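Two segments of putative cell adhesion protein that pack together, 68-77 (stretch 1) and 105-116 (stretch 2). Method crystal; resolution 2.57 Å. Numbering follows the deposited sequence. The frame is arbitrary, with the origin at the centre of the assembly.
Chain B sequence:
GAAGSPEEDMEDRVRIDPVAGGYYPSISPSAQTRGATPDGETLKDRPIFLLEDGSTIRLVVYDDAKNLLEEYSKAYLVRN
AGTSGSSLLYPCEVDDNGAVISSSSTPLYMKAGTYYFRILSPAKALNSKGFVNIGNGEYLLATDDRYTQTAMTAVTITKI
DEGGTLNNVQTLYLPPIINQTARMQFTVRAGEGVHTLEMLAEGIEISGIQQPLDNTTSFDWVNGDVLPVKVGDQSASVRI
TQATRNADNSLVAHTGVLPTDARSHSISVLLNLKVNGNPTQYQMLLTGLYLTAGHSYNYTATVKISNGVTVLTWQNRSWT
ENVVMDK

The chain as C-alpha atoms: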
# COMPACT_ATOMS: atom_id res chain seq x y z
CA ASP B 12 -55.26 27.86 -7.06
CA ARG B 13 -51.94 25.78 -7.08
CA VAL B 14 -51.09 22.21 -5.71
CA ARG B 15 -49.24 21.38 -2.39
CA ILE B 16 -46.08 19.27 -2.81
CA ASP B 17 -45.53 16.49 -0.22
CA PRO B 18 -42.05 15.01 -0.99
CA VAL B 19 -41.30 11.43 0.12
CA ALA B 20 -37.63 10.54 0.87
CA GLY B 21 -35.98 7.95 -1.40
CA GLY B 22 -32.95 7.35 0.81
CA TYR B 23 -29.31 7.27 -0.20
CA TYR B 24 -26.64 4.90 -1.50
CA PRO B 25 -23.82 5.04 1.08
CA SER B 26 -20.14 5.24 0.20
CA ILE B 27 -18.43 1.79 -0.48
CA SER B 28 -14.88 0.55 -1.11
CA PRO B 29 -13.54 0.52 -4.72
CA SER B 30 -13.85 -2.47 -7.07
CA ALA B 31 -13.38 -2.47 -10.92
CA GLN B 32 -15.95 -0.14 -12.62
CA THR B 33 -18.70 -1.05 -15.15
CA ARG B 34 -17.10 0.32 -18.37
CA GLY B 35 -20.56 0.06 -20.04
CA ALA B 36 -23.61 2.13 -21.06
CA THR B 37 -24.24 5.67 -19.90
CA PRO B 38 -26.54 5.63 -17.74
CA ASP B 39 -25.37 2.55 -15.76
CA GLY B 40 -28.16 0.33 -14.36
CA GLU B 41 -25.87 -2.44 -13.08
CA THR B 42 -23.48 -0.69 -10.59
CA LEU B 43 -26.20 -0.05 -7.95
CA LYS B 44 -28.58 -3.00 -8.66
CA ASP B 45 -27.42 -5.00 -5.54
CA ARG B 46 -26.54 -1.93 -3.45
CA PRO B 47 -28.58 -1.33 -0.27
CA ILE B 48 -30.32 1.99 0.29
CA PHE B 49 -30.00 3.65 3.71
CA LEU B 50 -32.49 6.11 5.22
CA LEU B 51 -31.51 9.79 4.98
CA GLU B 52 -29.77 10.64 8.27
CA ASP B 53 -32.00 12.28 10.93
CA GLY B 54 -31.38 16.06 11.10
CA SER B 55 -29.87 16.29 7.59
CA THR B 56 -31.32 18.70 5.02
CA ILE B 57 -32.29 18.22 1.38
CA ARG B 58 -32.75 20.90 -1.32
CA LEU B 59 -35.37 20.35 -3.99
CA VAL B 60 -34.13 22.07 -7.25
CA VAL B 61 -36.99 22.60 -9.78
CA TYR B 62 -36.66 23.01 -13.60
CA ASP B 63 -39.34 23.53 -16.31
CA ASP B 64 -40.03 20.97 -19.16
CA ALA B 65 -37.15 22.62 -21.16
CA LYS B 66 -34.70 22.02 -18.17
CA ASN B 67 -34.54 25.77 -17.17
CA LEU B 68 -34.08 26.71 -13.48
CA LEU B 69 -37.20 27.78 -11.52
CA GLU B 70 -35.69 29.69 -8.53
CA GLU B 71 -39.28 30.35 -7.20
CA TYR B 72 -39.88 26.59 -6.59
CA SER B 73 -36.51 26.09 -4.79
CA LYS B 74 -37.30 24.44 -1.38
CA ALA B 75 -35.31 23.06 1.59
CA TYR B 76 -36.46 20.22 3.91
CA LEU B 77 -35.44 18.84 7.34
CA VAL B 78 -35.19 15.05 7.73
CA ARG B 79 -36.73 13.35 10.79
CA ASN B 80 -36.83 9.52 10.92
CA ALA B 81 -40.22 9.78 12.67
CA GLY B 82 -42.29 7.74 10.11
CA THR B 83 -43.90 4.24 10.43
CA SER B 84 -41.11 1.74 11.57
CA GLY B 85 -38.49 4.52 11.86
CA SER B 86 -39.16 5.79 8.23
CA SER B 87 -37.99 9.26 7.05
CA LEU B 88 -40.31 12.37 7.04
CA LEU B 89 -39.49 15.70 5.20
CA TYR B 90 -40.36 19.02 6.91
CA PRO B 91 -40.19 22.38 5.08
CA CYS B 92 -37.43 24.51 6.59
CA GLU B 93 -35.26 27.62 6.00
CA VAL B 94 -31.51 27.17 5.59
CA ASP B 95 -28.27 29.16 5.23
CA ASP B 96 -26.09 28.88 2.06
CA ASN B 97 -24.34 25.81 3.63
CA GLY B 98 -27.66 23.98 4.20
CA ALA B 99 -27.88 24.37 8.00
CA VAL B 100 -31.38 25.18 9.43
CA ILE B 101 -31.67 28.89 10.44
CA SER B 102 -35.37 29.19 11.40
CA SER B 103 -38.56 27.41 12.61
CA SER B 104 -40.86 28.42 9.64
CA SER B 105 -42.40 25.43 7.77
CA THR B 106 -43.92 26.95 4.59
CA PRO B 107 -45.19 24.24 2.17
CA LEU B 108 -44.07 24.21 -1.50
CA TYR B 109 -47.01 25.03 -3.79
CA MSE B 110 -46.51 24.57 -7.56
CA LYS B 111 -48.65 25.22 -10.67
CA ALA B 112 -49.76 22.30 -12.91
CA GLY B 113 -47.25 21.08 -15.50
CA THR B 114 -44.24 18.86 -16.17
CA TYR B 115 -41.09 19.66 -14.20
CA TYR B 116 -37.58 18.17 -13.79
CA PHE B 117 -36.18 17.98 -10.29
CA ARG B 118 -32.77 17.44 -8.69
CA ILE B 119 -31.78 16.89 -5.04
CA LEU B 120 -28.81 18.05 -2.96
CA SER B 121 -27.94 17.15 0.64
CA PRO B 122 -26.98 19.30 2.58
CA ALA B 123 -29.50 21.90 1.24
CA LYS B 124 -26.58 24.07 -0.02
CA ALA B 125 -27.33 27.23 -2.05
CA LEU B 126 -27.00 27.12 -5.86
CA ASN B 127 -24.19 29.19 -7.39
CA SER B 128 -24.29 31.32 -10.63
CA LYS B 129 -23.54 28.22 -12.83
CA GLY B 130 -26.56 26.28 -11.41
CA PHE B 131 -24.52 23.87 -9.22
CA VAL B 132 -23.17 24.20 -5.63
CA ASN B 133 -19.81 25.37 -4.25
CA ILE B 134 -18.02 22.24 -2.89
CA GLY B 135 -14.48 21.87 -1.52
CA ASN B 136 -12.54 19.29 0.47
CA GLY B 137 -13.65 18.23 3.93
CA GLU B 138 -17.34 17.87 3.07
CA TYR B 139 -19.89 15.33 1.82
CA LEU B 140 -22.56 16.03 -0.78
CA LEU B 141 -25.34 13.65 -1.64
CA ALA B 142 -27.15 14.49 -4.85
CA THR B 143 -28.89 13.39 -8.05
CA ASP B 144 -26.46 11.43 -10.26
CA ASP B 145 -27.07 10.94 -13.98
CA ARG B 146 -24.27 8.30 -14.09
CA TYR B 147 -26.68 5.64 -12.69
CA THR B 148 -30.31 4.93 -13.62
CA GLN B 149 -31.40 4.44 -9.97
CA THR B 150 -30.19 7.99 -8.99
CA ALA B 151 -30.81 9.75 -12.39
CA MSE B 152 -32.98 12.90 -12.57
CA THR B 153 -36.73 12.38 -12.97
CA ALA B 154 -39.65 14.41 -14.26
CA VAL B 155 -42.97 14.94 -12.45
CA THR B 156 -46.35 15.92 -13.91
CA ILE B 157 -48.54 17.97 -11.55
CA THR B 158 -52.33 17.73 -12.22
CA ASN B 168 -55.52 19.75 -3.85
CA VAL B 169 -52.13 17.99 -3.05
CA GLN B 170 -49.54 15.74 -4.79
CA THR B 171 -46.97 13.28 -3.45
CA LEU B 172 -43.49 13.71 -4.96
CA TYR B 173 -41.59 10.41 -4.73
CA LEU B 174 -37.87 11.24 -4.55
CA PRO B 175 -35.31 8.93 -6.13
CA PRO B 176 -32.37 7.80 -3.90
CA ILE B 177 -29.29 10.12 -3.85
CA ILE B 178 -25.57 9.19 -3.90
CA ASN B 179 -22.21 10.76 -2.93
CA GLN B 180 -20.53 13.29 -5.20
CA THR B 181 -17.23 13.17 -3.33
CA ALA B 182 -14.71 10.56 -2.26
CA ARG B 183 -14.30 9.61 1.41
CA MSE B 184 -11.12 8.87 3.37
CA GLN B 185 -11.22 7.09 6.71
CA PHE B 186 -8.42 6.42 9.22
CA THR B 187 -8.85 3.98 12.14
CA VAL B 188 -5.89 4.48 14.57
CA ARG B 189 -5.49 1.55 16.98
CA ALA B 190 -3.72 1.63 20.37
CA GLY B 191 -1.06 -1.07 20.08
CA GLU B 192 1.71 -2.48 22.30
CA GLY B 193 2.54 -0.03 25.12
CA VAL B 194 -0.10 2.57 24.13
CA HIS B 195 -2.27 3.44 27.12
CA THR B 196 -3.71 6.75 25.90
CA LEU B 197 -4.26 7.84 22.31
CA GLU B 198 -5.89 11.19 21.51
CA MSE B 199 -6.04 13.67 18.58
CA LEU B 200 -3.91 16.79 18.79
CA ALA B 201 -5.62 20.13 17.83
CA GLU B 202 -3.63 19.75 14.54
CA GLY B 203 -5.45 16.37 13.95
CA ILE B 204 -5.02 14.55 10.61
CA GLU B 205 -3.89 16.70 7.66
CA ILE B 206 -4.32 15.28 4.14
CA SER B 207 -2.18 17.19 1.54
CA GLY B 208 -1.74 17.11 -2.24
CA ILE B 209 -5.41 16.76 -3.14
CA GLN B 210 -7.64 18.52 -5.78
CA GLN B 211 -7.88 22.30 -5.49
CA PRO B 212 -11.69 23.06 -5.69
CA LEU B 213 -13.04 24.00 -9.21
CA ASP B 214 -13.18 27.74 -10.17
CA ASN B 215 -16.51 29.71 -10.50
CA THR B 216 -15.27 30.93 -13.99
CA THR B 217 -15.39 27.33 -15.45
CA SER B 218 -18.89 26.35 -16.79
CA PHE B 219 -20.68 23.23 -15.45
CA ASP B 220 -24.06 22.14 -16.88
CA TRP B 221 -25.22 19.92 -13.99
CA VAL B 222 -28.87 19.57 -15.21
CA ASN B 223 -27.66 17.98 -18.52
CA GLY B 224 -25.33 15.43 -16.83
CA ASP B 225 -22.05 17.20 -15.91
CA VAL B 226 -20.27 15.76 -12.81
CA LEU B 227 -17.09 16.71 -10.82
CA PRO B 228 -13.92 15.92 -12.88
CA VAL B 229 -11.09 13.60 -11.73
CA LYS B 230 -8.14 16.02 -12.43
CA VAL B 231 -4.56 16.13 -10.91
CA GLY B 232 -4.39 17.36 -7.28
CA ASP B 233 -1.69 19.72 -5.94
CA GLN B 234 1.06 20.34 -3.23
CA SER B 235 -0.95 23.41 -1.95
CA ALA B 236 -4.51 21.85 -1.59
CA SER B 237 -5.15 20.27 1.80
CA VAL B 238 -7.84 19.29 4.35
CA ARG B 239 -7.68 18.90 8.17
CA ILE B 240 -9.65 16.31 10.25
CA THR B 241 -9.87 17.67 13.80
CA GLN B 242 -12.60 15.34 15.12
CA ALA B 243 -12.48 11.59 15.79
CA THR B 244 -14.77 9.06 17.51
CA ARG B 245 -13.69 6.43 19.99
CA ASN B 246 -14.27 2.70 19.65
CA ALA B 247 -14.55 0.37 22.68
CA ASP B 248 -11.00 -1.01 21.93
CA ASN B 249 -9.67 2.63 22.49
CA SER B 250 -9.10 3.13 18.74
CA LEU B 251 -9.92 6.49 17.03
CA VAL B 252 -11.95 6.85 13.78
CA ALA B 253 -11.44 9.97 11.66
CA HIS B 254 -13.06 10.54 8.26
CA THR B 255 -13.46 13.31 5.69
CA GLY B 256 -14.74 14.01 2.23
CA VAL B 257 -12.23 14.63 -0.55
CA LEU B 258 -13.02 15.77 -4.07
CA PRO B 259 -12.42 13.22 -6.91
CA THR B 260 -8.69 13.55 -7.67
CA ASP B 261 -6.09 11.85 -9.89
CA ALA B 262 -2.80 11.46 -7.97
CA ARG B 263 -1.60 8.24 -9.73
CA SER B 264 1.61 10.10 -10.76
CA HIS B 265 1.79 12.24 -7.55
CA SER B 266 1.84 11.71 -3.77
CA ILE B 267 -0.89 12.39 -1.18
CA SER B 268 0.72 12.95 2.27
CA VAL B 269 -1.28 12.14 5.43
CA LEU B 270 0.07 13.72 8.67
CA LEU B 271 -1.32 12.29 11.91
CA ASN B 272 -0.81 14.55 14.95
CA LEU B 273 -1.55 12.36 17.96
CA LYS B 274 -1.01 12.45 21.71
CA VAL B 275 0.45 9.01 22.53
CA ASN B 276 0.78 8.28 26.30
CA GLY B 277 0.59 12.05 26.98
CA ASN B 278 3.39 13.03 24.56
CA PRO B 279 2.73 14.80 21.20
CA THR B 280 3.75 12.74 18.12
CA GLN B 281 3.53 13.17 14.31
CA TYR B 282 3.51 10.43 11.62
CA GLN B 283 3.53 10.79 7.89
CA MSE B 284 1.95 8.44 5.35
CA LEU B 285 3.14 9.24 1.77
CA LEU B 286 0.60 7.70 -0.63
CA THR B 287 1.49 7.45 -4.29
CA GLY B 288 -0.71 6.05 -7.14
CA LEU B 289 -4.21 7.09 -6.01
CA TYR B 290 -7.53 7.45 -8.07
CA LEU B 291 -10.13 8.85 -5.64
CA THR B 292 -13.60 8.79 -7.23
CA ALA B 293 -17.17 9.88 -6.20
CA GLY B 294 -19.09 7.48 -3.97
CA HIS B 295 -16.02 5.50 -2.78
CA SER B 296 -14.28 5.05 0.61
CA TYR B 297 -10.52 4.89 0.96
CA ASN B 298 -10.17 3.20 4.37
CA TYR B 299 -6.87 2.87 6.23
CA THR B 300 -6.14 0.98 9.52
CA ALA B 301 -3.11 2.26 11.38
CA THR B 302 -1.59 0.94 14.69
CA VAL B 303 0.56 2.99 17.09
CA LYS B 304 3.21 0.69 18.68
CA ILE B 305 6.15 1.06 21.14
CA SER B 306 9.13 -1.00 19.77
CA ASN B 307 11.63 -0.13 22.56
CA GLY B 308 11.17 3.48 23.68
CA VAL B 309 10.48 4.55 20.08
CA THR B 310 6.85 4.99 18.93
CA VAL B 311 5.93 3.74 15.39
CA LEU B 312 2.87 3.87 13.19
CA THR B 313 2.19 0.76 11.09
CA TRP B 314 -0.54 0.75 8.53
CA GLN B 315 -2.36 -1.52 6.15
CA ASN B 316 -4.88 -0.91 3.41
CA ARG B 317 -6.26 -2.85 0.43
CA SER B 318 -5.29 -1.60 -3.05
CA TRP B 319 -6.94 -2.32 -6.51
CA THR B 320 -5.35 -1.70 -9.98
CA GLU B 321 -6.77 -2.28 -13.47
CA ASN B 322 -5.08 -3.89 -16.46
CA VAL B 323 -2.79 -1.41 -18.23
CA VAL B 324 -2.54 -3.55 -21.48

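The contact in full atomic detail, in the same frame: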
# COMPACT_ATOMS: atom_id res chain seq x y z
N LEU B 68 -33.95 26.51 -14.92
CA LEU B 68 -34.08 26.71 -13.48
C LEU B 68 -35.29 27.57 -13.07
O LEU B 68 -35.53 28.64 -13.65
CB LEU B 68 -32.79 27.33 -12.92
CG LEU B 68 -32.63 27.39 -11.39
CD1 LEU B 68 -32.72 26.01 -10.76
CD2 LEU B 68 -31.31 28.04 -11.03
N LEU B 69 -36.04 27.08 -12.07
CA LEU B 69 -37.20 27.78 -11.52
C LEU B 69 -36.92 28.10 -10.05
O LEU B 69 -37.38 27.39 -9.15
CB LEU B 69 -38.51 26.98 -11.69
CG LEU B 69 -38.98 26.64 -13.13
CD1 LEU B 69 -40.28 25.89 -13.10
CD2 LEU B 69 -39.11 27.88 -14.00
N GLU B 70 -36.13 29.17 -9.83
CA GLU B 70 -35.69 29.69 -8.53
C GLU B 70 -36.87 29.81 -7.52
O GLU B 70 -36.67 29.56 -6.33
CB GLU B 70 -35.03 31.07 -8.77
CG GLU B 70 -34.41 31.72 -7.54
CD GLU B 70 -35.33 32.54 -6.66
OE1 GLU B 70 -36.28 33.17 -7.20
OE2 GLU B 70 -35.10 32.58 -5.43
N GLU B 71 -38.07 30.18 -8.01
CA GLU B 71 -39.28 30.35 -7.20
C GLU B 71 -39.73 29.04 -6.51
O GLU B 71 -40.27 29.09 -5.41
CB GLU B 71 -40.44 30.95 -8.03
CG GLU B 71 -40.83 30.17 -9.28
CD GLU B 71 -40.34 30.71 -10.61
OE1 GLU B 71 -39.11 30.71 -10.85
OE2 GLU B 71 -41.20 31.09 -11.45
N TYR B 72 -39.48 27.88 -7.15
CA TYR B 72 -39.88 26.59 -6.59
C TYR B 72 -38.74 25.90 -5.83
O TYR B 72 -38.88 24.72 -5.45
CB TYR B 72 -40.44 25.68 -7.69
CG TYR B 72 -41.77 26.10 -8.28
CD1 TYR B 72 -42.69 26.83 -7.53
CD2 TYR B 72 -42.13 25.74 -9.57
CE1 TYR B 72 -43.92 27.22 -8.07
CE2 TYR B 72 -43.36 26.11 -10.12
CZ TYR B 72 -44.25 26.85 -9.36
OH TYR B 72 -45.46 27.22 -9.88
N SER B 73 -37.63 26.63 -5.56
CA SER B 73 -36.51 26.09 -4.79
C SER B 73 -36.95 25.95 -3.32
O SER B 73 -37.45 26.92 -2.75
CB SER B 73 -35.28 26.97 -4.95
OG SER B 73 -34.10 26.22 -4.74
N LYS B 74 -36.84 24.73 -2.75
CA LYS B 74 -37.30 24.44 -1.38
C LYS B 74 -36.32 23.55 -0.63
O LYS B 74 -35.77 22.62 -1.21
CB LYS B 74 -38.70 23.79 -1.39
CG LYS B 74 -39.44 23.78 -0.04
CD LYS B 74 -40.31 25.00 0.18
CE LYS B 74 -39.77 25.87 1.28
NZ LYS B 74 -40.64 27.05 1.52
N ALA B 75 -36.16 23.81 0.68
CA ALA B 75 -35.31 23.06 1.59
C ALA B 75 -36.16 22.29 2.60
O ALA B 75 -37.20 22.78 3.03
CB ALA B 75 -34.37 24.00 2.31
N TYR B 76 -35.72 21.07 2.96
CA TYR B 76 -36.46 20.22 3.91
C TYR B 76 -35.57 19.67 5.01
O TYR B 76 -34.39 19.47 4.78
CB TYR B 76 -37.13 19.05 3.18
CG TYR B 76 -38.24 19.48 2.25
CD1 TYR B 76 -37.97 19.85 0.93
CD2 TYR B 76 -39.56 19.51 2.68
CE1 TYR B 76 -38.99 20.25 0.07
CE2 TYR B 76 -40.59 19.92 1.83
CZ TYR B 76 -40.30 20.29 0.52
OH TYR B 76 -41.29 20.64 -0.36
N LEU B 77 -36.15 19.44 6.21
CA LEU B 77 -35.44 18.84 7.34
C LEU B 77 -35.89 17.39 7.47
O LEU B 77 -37.08 17.09 7.36
CB LEU B 77 -35.65 19.63 8.64
CG LEU B 77 -34.93 19.10 9.88
CD1 LEU B 77 -33.44 19.36 9.82
CD2 LEU B 77 -35.49 19.70 11.13
N SER B 105 -42.08 26.60 8.57
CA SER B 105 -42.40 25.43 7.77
C SER B 105 -43.50 25.83 6.78
O SER B 105 -44.69 25.63 7.02
CB SER B 105 -42.82 24.27 8.67
OG SER B 105 -42.56 23.00 8.08
N THR B 106 -43.06 26.45 5.66
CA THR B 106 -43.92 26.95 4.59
C THR B 106 -43.96 25.89 3.48
O THR B 106 -42.91 25.62 2.87
CB THR B 106 -43.42 28.34 4.13
OG1 THR B 106 -43.37 29.23 5.25
CG2 THR B 106 -44.28 28.95 3.02
N PRO B 107 -45.14 25.27 3.21
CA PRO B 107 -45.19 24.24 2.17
C PRO B 107 -44.94 24.76 0.76
O PRO B 107 -45.27 25.91 0.46
CB PRO B 107 -46.61 23.66 2.27
CG PRO B 107 -47.34 24.48 3.22
CD PRO B 107 -46.45 25.49 3.85
N LEU B 108 -44.34 23.91 -0.10
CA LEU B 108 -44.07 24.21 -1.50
C LEU B 108 -45.34 23.98 -2.31
O LEU B 108 -45.84 22.86 -2.38
CB LEU B 108 -42.89 23.37 -2.07
CG LEU B 108 -42.77 23.21 -3.61
CD1 LEU B 108 -42.26 24.47 -4.28
CD2 LEU B 108 -41.84 22.12 -3.93
N TYR B 109 -45.86 25.07 -2.89
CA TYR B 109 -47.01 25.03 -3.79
C TYR B 109 -46.50 25.31 -5.20
O TYR B 109 -45.72 26.25 -5.40
CB TYR B 109 -48.11 26.02 -3.37
CG TYR B 109 -48.79 25.69 -2.07
CD1 TYR B 109 -48.32 26.19 -0.86
CD2 TYR B 109 -49.96 24.94 -2.04
CE1 TYR B 109 -48.97 25.94 0.35
CE2 TYR B 109 -50.62 24.67 -0.84
CZ TYR B 109 -50.12 25.16 0.35
OH TYR B 109 -50.77 24.91 1.54
N MSE B 110 -46.91 24.46 -6.15
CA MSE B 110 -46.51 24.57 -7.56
C MSE B 110 -47.71 24.60 -8.50
O MSE B 110 -48.75 24.01 -8.19
CB MSE B 110 -45.60 23.39 -7.94
CG MSE B 110 -44.24 23.45 -7.29
SE MSE B 110 -42.91 22.42 -8.21
CE MSE B 110 -42.98 20.87 -7.20
N LYS B 111 -47.57 25.27 -9.68
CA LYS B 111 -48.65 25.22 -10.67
C LYS B 111 -48.58 23.88 -11.41
O LYS B 111 -47.55 23.20 -11.34
CB LYS B 111 -48.73 26.41 -11.67
CG LYS B 111 -47.51 27.26 -12.05
CD LYS B 111 -48.01 28.53 -12.74
CE LYS B 111 -47.00 29.65 -12.73
NZ LYS B 111 -47.66 30.93 -13.09
N ALA B 112 -49.67 23.51 -12.10
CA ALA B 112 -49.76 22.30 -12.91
C ALA B 112 -48.79 22.36 -14.09
O ALA B 112 -48.52 23.43 -14.64
CB ALA B 112 -51.19 22.12 -13.41
N GLY B 113 -48.21 21.21 -14.42
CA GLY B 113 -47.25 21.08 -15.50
C GLY B 113 -46.20 20.02 -15.27
O GLY B 113 -46.19 19.36 -14.22
N THR B 114 -45.32 19.83 -16.25
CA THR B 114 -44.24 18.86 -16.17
C THR B 114 -42.97 19.60 -15.82
O THR B 114 -42.63 20.60 -16.46
CB THR B 114 -44.12 18.02 -17.45
OG1 THR B 114 -45.41 17.48 -17.78
CG2 THR B 114 -43.11 16.88 -17.32
N TYR B 115 -42.30 19.11 -14.77
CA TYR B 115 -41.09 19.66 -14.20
C TYR B 115 -40.01 18.60 -13.98
O TYR B 115 -40.32 17.46 -13.65
CB TYR B 115 -41.40 20.31 -12.83
CG TYR B 115 -42.49 21.36 -12.85
CD1 TYR B 115 -42.18 22.70 -13.10
CD2 TYR B 115 -43.81 21.02 -12.61
CE1 TYR B 115 -43.18 23.67 -13.13
CE2 TYR B 115 -44.82 21.99 -12.64
CZ TYR B 115 -44.50 23.31 -12.89
OH TYR B 115 -45.50 24.26 -12.91
N TYR B 116 -38.74 19.01 -14.10
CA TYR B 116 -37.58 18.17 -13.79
C TYR B 116 -37.14 18.55 -12.40
O TYR B 116 -37.29 19.71 -12.03
CB TYR B 116 -36.44 18.39 -14.79
CG TYR B 116 -36.67 17.73 -16.13
CD1 TYR B 116 -36.40 16.37 -16.30
CD2 TYR B 116 -37.09 18.46 -17.23
CE1 TYR B 116 -36.58 15.75 -17.54
CE2 TYR B 116 -37.27 17.85 -18.47
CZ TYR B 116 -37.02 16.50 -18.62
OH TYR B 116 -37.19 15.88 -19.84

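Two segments distant in sequence can pack around one aromatic side chain whose ring and hydroxyl find different partners, and the contact of 68-77 with 105-116 in this putative cell adhesion protein is a clear example. Only 445 Å² is buried, both sides summed, and Tyr-72 contributes the largest share.

Along the second stretch, the first contact is polar. Thr-106 offers its backbone carbonyl, and Lys-74 NZ donates a hydrogen bond to Thr-106 O over 3.0 Å. The long lysine chain suits this position because its aliphatic part also packs against the next contact residue, with Lys-74 CD 3.8 Å from Leu-108 CB. Leu-108, its CA-to-CB bond toward stretch 1, is buried: its CD1 lies 4.0 Å from Tyr-72 CD1, while Tyr-76 OH approaches its CB at 3.6 Å. Tyr-109, by contrast, has its CA-to-CB bond directed away from stretch 1, and its main chain makes the approach, Tyr-109 O lying 3.4 Å from Tyr-72 CE1.

Met-110, present as selenomethionine, covers one face of the Tyr-72 ring. Its CG sits 3.6 Å from the ring centroid, almost on the ring normal, and its SE is 4.1 Å from the same centroid; a flexible, unbranched, polarizable chain is well fitted to lie across an aromatic face. At Lys-111 the phenol finds its polar partner: Lys-111 N donates to Tyr-72 OH, 2.9 Å away and nearly linear at 161°.

The strand beginning at Gly-113 then brings in Tyr-115, whose CA-to-CB bond points toward stretch 1. The edge of Tyr-72 is directed at its face in an offset edge-to-face pair, centroids 5.8 Å apart and planes at 81°. Leu-69 CD1 packs at the edge of the Tyr-115 ring, 3.7 Å from Tyr-115 CE1, and Tyr-115 OH donates to Lys-111 O at 2.8 Å, tethering the ring within its own stretch.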